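Local coordinates for centrosomal protein of 104 kDa (Homo sapiens, PDB 5LPH) that is required for cilium formation and for the structural integrity of the ciliary tip, and interacts with tubulin and the Nek1 kinase, at residues A43-Y56 with N88-A100. Numbering follows the deposited sequence. Where two conformers were deposited one is given.
Sequences AIDVLGETLVAEAY and NTLRASVFLVRRA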
loop_
_atom_site.group_PDB
_atom_site.type_symbol
_atom_site.label_atom_id
_atom_site.label_comp_id
_atom_site.label_asym_id
_atom_site.label_seq_id
_atom_site.Cartn_x
_atom_site.Cartn_y
_atom_site.Cartn_z
ATOM N N ALA A 43 -3.364 22.228 -7.106
ATOM C CA ALA A 43 -4.720 21.737 -6.830
ATOM C C ALA A 43 -5.761 22.861 -6.744
ATOM O O ALA A 43 -6.915 22.670 -7.153
ATOM C CB ALA A 43 -4.729 20.921 -5.547
ATOM N N ILE A 44 -5.346 24.017 -6.216
ATOM C CA ILE A 44 -6.205 25.210 -6.147
ATOM C C ILE A 44 -6.632 25.680 -7.542
ATOM O O ILE A 44 -7.800 26.019 -7.742
ATOM C CB ILE A 44 -5.532 26.357 -5.344
ATOM C CG1 ILE A 44 -5.478 25.992 -3.855
ATOM C CG2 ILE A 44 -6.287 27.673 -5.507
ATOM C CD1 ILE A 44 -4.407 26.717 -3.066
ATOM N N ASP A 45 -5.698 25.696 -8.496
ATOM C CA ASP A 45 -6.017 26.051 -9.890
ATOM C C ASP A 45 -7.019 25.094 -10.529
ATOM O O ASP A 45 -7.917 25.523 -11.247
ATOM C CB ASP A 45 -4.748 26.100 -10.745
ATOM C CG ASP A 45 -3.904 27.328 -10.472
ATOM O OD1 ASP A 45 -4.476 28.434 -10.342
ATOM O OD2 ASP A 45 -2.668 27.201 -10.392
ATOM N N VAL A 46 -6.878 23.804 -10.241
ATOM C CA VAL A 46 -7.686 22.763 -10.879
ATOM C C VAL A 46 -9.040 22.573 -10.191
ATOM O O VAL A 46 -10.069 22.467 -10.857
ATOM C CB VAL A 46 -6.910 21.424 -10.899
ATOM C CG1 VAL A 46 -7.761 20.287 -11.459
ATOM C CG2 VAL A 46 -5.618 21.574 -11.696
ATOM N N LEU A 47 -9.033 22.509 -8.861
ATOM C CA LEU A 47 -10.241 22.202 -8.076
ATOM C C LEU A 47 -10.926 23.420 -7.465
ATOM O O LEU A 47 -12.073 23.309 -7.033
ATOM C CB LEU A 47 -9.892 21.228 -6.947
ATOM C CG LEU A 47 -9.202 19.937 -7.383
ATOM C CD1 LEU A 47 -8.801 19.141 -6.155
ATOM C CD2 LEU A 47 -10.105 19.123 -8.296
ATOM N N GLY A 48 -10.225 24.552 -7.401
ATOM C CA GLY A 48 -10.752 25.776 -6.800
ATOM C C GLY A 48 -10.327 25.885 -5.348
ATOM O O GLY A 48 -10.104 24.871 -4.673
ATOM N N GLU A 49 -10.223 27.118 -4.865
ATOM C CA GLU A 49 -9.764 27.376 -3.506
ATOM C C GLU A 49 -10.731 26.873 -2.435
ATOM O O GLU A 49 -10.289 26.421 -1.390
ATOM C CB GLU A 49 -9.510 28.868 -3.296
ATOM C CG GLU A 49 -8.791 29.185 -1.992
ATOM C CD GLU A 49 -8.382 30.640 -1.878
ATOM O OE1 GLU A 49 -7.341 30.917 -1.244
ATOM O OE2 GLU A 49 -9.100 31.509 -2.417
ATOM N N THR A 50 -12.033 26.963 -2.692
ATOM C CA THR A 50 -13.062 26.570 -1.721
ATOM C C THR A 50 -12.915 25.106 -1.315
ATOM O O THR A 50 -12.838 24.789 -0.128
ATOM C CB THR A 50 -14.490 26.813 -2.275
ATOM O OG1 THR A 50 -14.669 28.210 -2.520
ATOM C CG2 THR A 50 -15.574 26.347 -1.286
ATOM N N LEU A 51 -12.870 24.228 -2.312
ATOM C CA LEU A 51 -12.754 22.794 -2.076
ATOM C C LEU A 51 -11.434 22.436 -1.385
ATOM O O LEU A 51 -11.422 21.578 -0.498
ATOM C CB LEU A 51 -12.922 22.017 -3.386
ATOM C CG LEU A 51 -13.265 20.527 -3.260
ATOM C CD1 LEU A 51 -14.084 20.079 -4.463
ATOM C CD2 LEU A 51 -12.021 19.657 -3.099
ATOM N N VAL A 52 -10.336 23.085 -1.769
ATOM C CA VAL A 52 -9.034 22.798 -1.138
ATOM C C VAL A 52 -9.026 23.251 0.328
ATOM O O VAL A 52 -8.509 22.541 1.191
ATOM C CB VAL A 52 -7.850 23.420 -1.914
ATOM C CG1 VAL A 52 -6.537 23.245 -1.165
ATOM C CG2 VAL A 52 -7.734 22.783 -3.292
ATOM N N ALA A 53 -9.601 24.422 0.597
ATOM C CA ALA A 53 -9.719 24.949 1.962
ATOM C C ALA A 53 -10.544 24.024 2.866
ATOM O O ALA A 53 -10.150 23.767 3.994
ATOM C CB ALA A 53 -10.325 26.347 1.944
ATOM N N GLU A 54 -11.680 23.544 2.360
ATOM C CA GLU A 54 -12.483 22.514 3.037
ATOM C C GLU A 54 -11.640 21.297 3.442
ATOM O O GLU A 54 -11.666 20.870 4.601
ATOM C CB GLU A 54 -13.605 22.005 2.133
ATOM C CG GLU A 54 -14.915 22.763 2.154
ATOM C CD GLU A 54 -16.019 21.926 1.523
ATOM O OE1 GLU A 54 -15.971 21.742 0.289
ATOM O OE2 GLU A 54 -16.906 21.428 2.261
ATOM N N ALA A 55 -10.899 20.756 2.473
ATOM C CA ALA A 55 -10.053 19.573 2.677
ATOM C C ALA A 55 -8.952 19.761 3.714
ATOM O O ALA A 55 -8.577 18.802 4.379
ATOM C CB ALA A 55 -9.445 19.122 1.352
ATOM N N TYR A 56 -8.441 20.985 3.843
ATOM C CA TYR A 56 -7.356 21.309 4.787
ATOM C C TYR A 56 -7.801 21.744 6.187
ATOM O O TYR A 56 -6.970 21.806 7.096
ATOM C CB TYR A 56 -6.462 22.418 4.210
ATOM C CG TYR A 56 -5.291 21.910 3.401
ATOM C CD1 TYR A 56 -5.462 21.472 2.089
ATOM C CD2 TYR A 56 -4.008 21.888 3.935
ATOM C CE1 TYR A 56 -4.394 21.013 1.341
ATOM C CE2 TYR A 56 -2.928 21.429 3.191
ATOM C CZ TYR A 56 -3.131 20.989 1.895
ATOM O OH TYR A 56 -2.088 20.530 1.137
ATOM N N ASN A 88 -5.206 16.454 -15.227
ATOM C CA ASN A 88 -4.970 17.461 -14.179
ATOM C C ASN A 88 -5.904 17.268 -12.986
ATOM O O ASN A 88 -5.473 17.318 -11.834
ATOM C CB ASN A 88 -5.151 18.889 -14.718
ATOM C CG ASN A 88 -4.040 19.315 -15.655
ATOM O OD1 ASN A 88 -2.924 18.797 -15.595
ATOM N ND2 ASN A 88 -4.343 20.269 -16.529
ATOM N N THR A 89 -7.181 17.054 -13.285
ATOM C CA THR A 89 -8.194 16.816 -12.264
ATOM C C THR A 89 -7.898 15.544 -11.456
ATOM O O THR A 89 -8.058 15.530 -10.232
ATOM C CB THR A 89 -9.595 16.767 -12.902
ATOM O OG1 THR A 89 -9.882 18.039 -13.495
ATOM C CG2 THR A 89 -10.643 16.485 -11.874
ATOM N N LEU A 90 -7.461 14.493 -12.146
ATOM C CA LEU A 90 -7.023 13.260 -11.496
ATOM C C LEU A 90 -5.833 13.495 -10.568
ATOM O O LEU A 90 -5.840 13.004 -9.439
ATOM C CB LEU A 90 -6.687 12.190 -12.539
ATOM C CG LEU A 90 -6.236 10.819 -12.017
ATOM C CD1 LEU A 90 -6.735 9.713 -12.931
ATOM C CD2 LEU A 90 -4.723 10.721 -11.868
ATOM N N ARG A 91 -4.829 14.237 -11.043
ATOM C CA ARG A 91 -3.608 14.494 -10.258
ATOM C C ARG A 91 -3.867 15.368 -9.026
ATOM O O ARG A 91 -3.259 15.161 -7.971
ATOM C CB ARG A 91 -2.496 15.098 -11.138
ATOM C CG ARG A 91 -1.904 14.085 -12.116
ATOM C CD ARG A 91 -0.720 14.560 -12.945
ATOM N NE ARG A 91 -0.508 13.620 -14.052
ATOM C CZ ARG A 91 0.463 12.711 -14.105
ATOM N NH1 ARG A 91 0.545 11.894 -15.145
ATOM N NH2 ARG A 91 1.358 12.626 -13.134
ATOM N N ALA A 92 -4.772 16.334 -9.161
ATOM C CA ALA A 92 -5.162 17.190 -8.040
ATOM C C ALA A 92 -5.968 16.406 -7.002
ATOM O O ALA A 92 -5.796 16.601 -5.798
ATOM C CB ALA A 92 -5.970 18.370 -8.539
ATOM N N SER A 93 -6.848 15.529 -7.481
ATOM C CA SER A 93 -7.641 14.670 -6.610
ATOM C C SER A 93 -6.783 13.661 -5.850
ATOM O O SER A 93 -7.001 13.437 -4.660
ATOM C CB SER A 93 -8.730 13.955 -7.407
ATOM O OG SER A 93 -9.590 14.914 -7.989
ATOM N N VAL A 94 -5.803 13.078 -6.532
ATOM C CA VAL A 94 -4.855 12.164 -5.893
ATOM C C VAL A 94 -4.025 12.878 -4.818
ATOM O O VAL A 94 -3.730 12.288 -3.773
ATOM C CB VAL A 94 -3.960 11.453 -6.941
ATOM C CG1 VAL A 94 -2.789 10.733 -6.288
ATOM C CG2 VAL A 94 -4.791 10.459 -7.740
ATOM N N PHE A 95 -3.658 14.134 -5.075
ATOM C CA PHE A 95 -2.958 14.965 -4.082
ATOM C C PHE A 95 -3.766 15.095 -2.774
ATOM O O PHE A 95 -3.205 14.978 -1.683
ATOM C CB PHE A 95 -2.610 16.347 -4.673
ATOM C CG PHE A 95 -2.078 17.331 -3.663
ATOM C CD1 PHE A 95 -2.941 18.185 -2.983
ATOM C CD2 PHE A 95 -0.719 17.413 -3.397
ATOM C CE1 PHE A 95 -2.461 19.088 -2.048
ATOM C CE2 PHE A 95 -0.229 18.320 -2.465
ATOM C CZ PHE A 95 -1.104 19.158 -1.789
ATOM N N LEU A 96 -5.071 15.332 -2.891
ATOM C CA LEU A 96 -5.953 15.429 -1.721
ATOM C C LEU A 96 -6.220 14.074 -1.050
ATOM O O LEU A 96 -6.258 14.004 0.176
ATOM C CB LEU A 96 -7.274 16.121 -2.077
ATOM C CG LEU A 96 -7.197 17.616 -2.407
ATOM C CD1 LEU A 96 -8.582 18.129 -2.744
ATOM C CD2 LEU A 96 -6.605 18.434 -1.267
ATOM N N VAL A 97 -6.394 13.016 -1.844
ATOM C CA VAL A 97 -6.534 11.652 -1.308
ATOM C C VAL A 97 -5.327 11.272 -0.454
ATOM O O VAL A 97 -5.479 10.765 0.655
ATOM C CB VAL A 97 -6.747 10.618 -2.440
ATOM C CG1 VAL A 97 -6.448 9.186 -1.991
ATOM C CG2 VAL A 97 -8.172 10.718 -2.961
ATOM N N ARG A 98 -4.137 11.553 -0.967
ATOM C CA ARG A 98 -2.883 11.252 -0.271
ATOM C C ARG A 98 -2.812 11.844 1.145
ATOM O O ARG A 98 -2.351 11.185 2.071
ATOM C CB ARG A 98 -1.701 11.746 -1.113
ATOM C CG ARG A 98 -0.323 11.407 -0.581
ATOM C CD ARG A 98 0.746 11.998 -1.479
ATOM N NE ARG A 98 2.042 12.077 -0.806
ATOM C CZ ARG A 98 2.966 11.115 -0.783
ATOM N NH1 ARG A 98 2.768 9.945 -1.395
ATOM N NH2 ARG A 98 4.111 11.324 -0.141
ATOM N N ARG A 99 -3.247 13.087 1.305
ATOM C CA ARG A 99 -3.223 13.729 2.624
ATOM C C ARG A 99 -4.365 13.205 3.520
ATOM O O ARG A 99 -4.147 12.934 4.703
ATOM C CB ARG A 99 -3.138 15.251 2.486
ATOM C CG ARG A 99 -4.348 15.989 1.964
ATOM C CD ARG A 99 -4.163 17.492 2.104
ATOM N NE ARG A 99 -4.529 18.004 3.435
ATOM C CZ ARG A 99 -3.686 18.387 4.405
ATOM N NH1 ARG A 99 -2.360 18.346 4.259
ATOM N NH2 ARG A 99 -4.190 18.837 5.554
ATOM N N ALA A 100 -5.532 12.961 2.928
ATOM C CA ALA A 100 -6.681 12.414 3.656
ATOM C C ALA A 100 -6.510 10.962 4.138
ATOM O O ALA A 100 -7.181 10.554 5.087
ATOM C CB ALA A 100 -7.943 12.533 2.820
#
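Thr89 O, on the turn of helix that Val46 packs against, accepts two bonds from Ser93, whose N and OG approach from opposite faces of the carbonyl plane; the bond from Ser93 OG to Thr89 O is 2.8 Å long. Val46 CG1 lies 3.6 Å from Thr89 CA. Small residues suit the neighbouring crossing: Ala43 and Ala92 bring their CA atoms within 4.7 Å, where helix 43-47 crosses helix 88-100 at -122°. Both segments belong to the all-helical TOG domain of Cep104, near the N-terminal end of its HEAT-like array. Gly48 fits the junction to helix 49-56 because, at its positive phi, a CB would jam against the preceding carbonyl O. Leu96 is the knob here, set among Leu47, Leu51, Ala55 and Tyr56; its CD1 meets Leu47 CD1 tip to tip at 3.6 Å. Further along helix 88-100, the Arg99 guanidinium lies flat on one face of Tyr56, planes 10° apart, a cation-pi stack reached through a bend at chi3 (-84°). Tyr56 OH, hydrogen-bonded to Glu39 OE2, lies at the edge of the Phe95 ring, 3.4 Å from Phe95 CZ. A leucine in place of Tyr56 would probably leave the guanidinium without its flat partner and Glu39 without this bond.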